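Putative PLP-dependent aminotransferase (Bacillus cereus ATCC 10987, PDB 3JU7) probably binds pyridoxal phosphate and transfers amino groups, as members of the DegT/DnrJ/EryC1 aminotransferase family generally do. Local coordinates at residues G48-R53 with Y175-S180. Residues are numbered along the deposited sequence; the frame is centred on the assembly and turned at random.
Sequences GFFQNR and YGQDFS
Gln-177 reaches into the bend between Phe-50 and Arg-53 and shows how one buried side-chain amide can join two loops when both of its ends find partners. Its CG stands anti to the backbone N (chi1 179°), and a bend at chi2 (70°) carries CD to Phe-50 O. Gln-177 NE2 donates to Phe-50 O over 3.0 Å, approaching from above the carbonyl plane, while Arg-53 N, closing the bend within its own segment, arrives from the opposite face. Gln-177 NE2 also gives a nearly straight bond (173°) to Asp-178 OD1, 2.8 Å away, and a weak one to Arg-53 O, which accepts from Tyr-202 OH as well. At the other end, Gln-177 OE1 accepts a hydrogen bond from a water 2.7 Å away; this water donates to Phe-49 O too and accepts from Gln-51 NE2. The charged half lies at the more exposed side, where Arg-53 grips Asp-178 side-on: NH2 meets Asp-178 OD2 at 2.8 Å, near the guanidinium plane, and NE meets OD1 at 3.1 Å on its syn lone pair. The remaining amino group, Arg-53 NH1, donates to Gln-51 OE1 at 2.7 Å, which would help hold the guanidinium in place for the carboxylate. The type II turn from Gly-176 to Phe-179 sets Gln-177 and Asp-178 at its two central positions. Within the fold, the contact ties the connection between helix 36-48 and strand 55-59 to the loop leading into strand 182-186; Tyr-202, on strand 199-203 between those two strands, stacks on Phe-50.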
loop_
_atom_site.group_PDB
_atom_site.type_symbol
_atom_site.label_atom_id
_atom_site.label_comp_id
_atom_site.label_asym_id
_atom_site.label_seq_id
_atom_site.Cartn_x
_atom_site.Cartn_y
_atom_site.Cartn_z
ATOM N N GLY A 48 11.013 11.547 20.196
ATOM C CA GLY A 48 10.953 12.930 19.763
ATOM C C GLY A 48 9.579 13.521 19.933
ATOM O O GLY A 48 9.458 14.646 20.392
ATOM N N PHE A 49 8.537 12.767 19.578
ATOM C CA PHE A 49 7.199 13.317 19.631
ATOM C C PHE A 49 6.312 12.803 20.761
ATOM O O PHE A 49 5.553 13.593 21.339
ATOM C CB PHE A 49 6.491 13.108 18.285
ATOM C CG PHE A 49 7.044 13.958 17.159
ATOM C CD1 PHE A 49 7.503 15.237 17.375
ATOM C CD2 PHE A 49 7.059 13.486 15.870
ATOM C CE1 PHE A 49 8.007 16.008 16.323
ATOM C CE2 PHE A 49 7.550 14.269 14.821
ATOM C CZ PHE A 49 8.024 15.516 15.052
ATOM N N PHE A 50 6.366 11.510 21.076
ATOM C CA PHE A 50 5.339 10.935 21.942
ATOM C C PHE A 50 5.751 10.631 23.369
ATOM O O PHE A 50 5.079 9.860 24.058
ATOM C CB PHE A 50 4.747 9.703 21.297
ATOM C CG PHE A 50 3.987 9.987 20.032
ATOM C CD1 PHE A 50 2.750 10.577 20.089
ATOM C CD2 PHE A 50 4.508 9.649 18.790
ATOM C CE1 PHE A 50 2.028 10.834 18.921
ATOM C CE2 PHE A 50 3.781 9.909 17.617
ATOM C CZ PHE A 50 2.556 10.495 17.694
ATOM N N GLN A 51 6.845 11.251 23.796
ATOM C CA GLN A 51 7.348 11.160 25.153
ATOM C C GLN A 51 7.495 9.713 25.568
ATOM O O GLN A 51 7.306 9.391 26.734
ATOM C CB GLN A 51 6.428 11.926 26.126
ATOM C CG GLN A 51 6.367 13.442 25.878
ATOM C CD GLN A 51 5.256 14.135 26.683
ATOM O OE1 GLN A 51 5.043 13.834 27.854
ATOM N NE2 GLN A 51 4.544 15.063 26.048
ATOM N N ASN A 52 7.828 8.839 24.610
ATOM C CA ASN A 52 8.000 7.426 24.893
ATOM C C ASN A 52 6.840 6.804 25.647
ATOM O O ASN A 52 7.042 5.941 26.522
ATOM C CB ASN A 52 9.310 7.200 25.698
ATOM C CG ASN A 52 10.544 7.255 24.824
ATOM O OD1 ASN A 52 10.589 6.659 23.738
ATOM N ND2 ASN A 52 11.528 7.988 25.264
ATOM N N ARG A 53 5.625 7.251 25.331
ATOM C CA ARG A 53 4.431 6.667 25.868
ATOM C C ARG A 53 3.540 6.309 24.670
ATOM O O ARG A 53 3.217 7.178 23.833
ATOM C CB ARG A 53 3.698 7.654 26.776
ATOM C CG ARG A 53 4.488 8.176 27.936
ATOM C CD ARG A 53 3.545 8.667 29.059
ATOM N NE ARG A 53 2.660 9.744 28.611
ATOM C CZ ARG A 53 3.012 11.030 28.536
ATOM N NH1 ARG A 53 4.248 11.431 28.864
ATOM N NH2 ARG A 53 2.130 11.930 28.127
ATOM N N TYR A 175 0.068 16.200 18.872
ATOM C CA TYR A 175 -1.308 15.838 18.633
ATOM C C TYR A 175 -1.503 14.331 18.704
ATOM O O TYR A 175 -0.802 13.604 17.997
ATOM C CB TYR A 175 -1.763 16.304 17.253
ATOM C CG TYR A 175 -3.218 16.012 17.094
ATOM C CD1 TYR A 175 -4.154 16.839 17.684
ATOM C CD2 TYR A 175 -3.663 14.876 16.444
ATOM C CE1 TYR A 175 -5.482 16.586 17.604
ATOM C CE2 TYR A 175 -5.035 14.603 16.354
ATOM C CZ TYR A 175 -5.931 15.473 16.951
ATOM O OH TYR A 175 -7.293 15.269 16.910
ATOM N N GLY A 176 -2.455 13.907 19.546
ATOM C CA GLY A 176 -2.857 12.511 19.718
ATOM C C GLY A 176 -2.275 11.785 20.932
ATOM O O GLY A 176 -2.617 10.624 21.202
ATOM N N GLN A 177 -1.400 12.471 21.656
ATOM C CA GLN A 177 -0.643 11.870 22.765
ATOM C C GLN A 177 -1.580 11.126 23.708
ATOM O O GLN A 177 -2.629 11.669 24.093
ATOM C CB GLN A 177 0.125 12.960 23.511
ATOM C CG GLN A 177 0.970 12.479 24.737
ATOM C CD GLN A 177 2.169 11.654 24.306
ATOM O OE1 GLN A 177 3.023 12.146 23.557
ATOM N NE2 GLN A 177 2.217 10.378 24.723
ATOM N N ASP A 178 -1.216 9.887 24.042
ATOM C CA ASP A 178 -1.924 9.079 25.021
ATOM C C ASP A 178 -3.339 8.681 24.606
ATOM O O ASP A 178 -4.070 8.148 25.410
ATOM C CB ASP A 178 -1.965 9.766 26.412
ATOM C CG ASP A 178 -0.569 9.948 27.030
ATOM O OD1 ASP A 178 0.387 9.335 26.535
ATOM O OD2 ASP A 178 -0.417 10.727 28.004
ATOM N N PHE A 179 -3.742 8.918 23.365
ATOM C CA PHE A 179 -5.086 8.526 22.951
ATOM C C PHE A 179 -5.219 6.993 22.952
ATOM O O PHE A 179 -4.321 6.259 22.464
ATOM C CB PHE A 179 -5.364 9.074 21.586
ATOM C CG PHE A 179 -6.761 8.833 21.083
ATOM C CD1 PHE A 179 -7.867 9.352 21.760
ATOM C CD2 PHE A 179 -6.956 8.169 19.894
ATOM C CE1 PHE A 179 -9.160 9.192 21.270
ATOM C CE2 PHE A 179 -8.246 8.016 19.350
ATOM C CZ PHE A 179 -9.352 8.511 20.043
ATOM N N SER A 180 -6.338 6.517 23.500
ATOM C CA SER A 180 -6.602 5.089 23.572
ATOM C C SER A 180 -6.885 4.450 22.236
ATOM O O SER A 180 -6.592 3.283 22.058
ATOM C CB SER A 180 -7.805 4.835 24.451
ATOM O OG SER A 180 -7.481 5.224 25.750
HETATM O O HOH W 1 3.780 14.675 23.191
#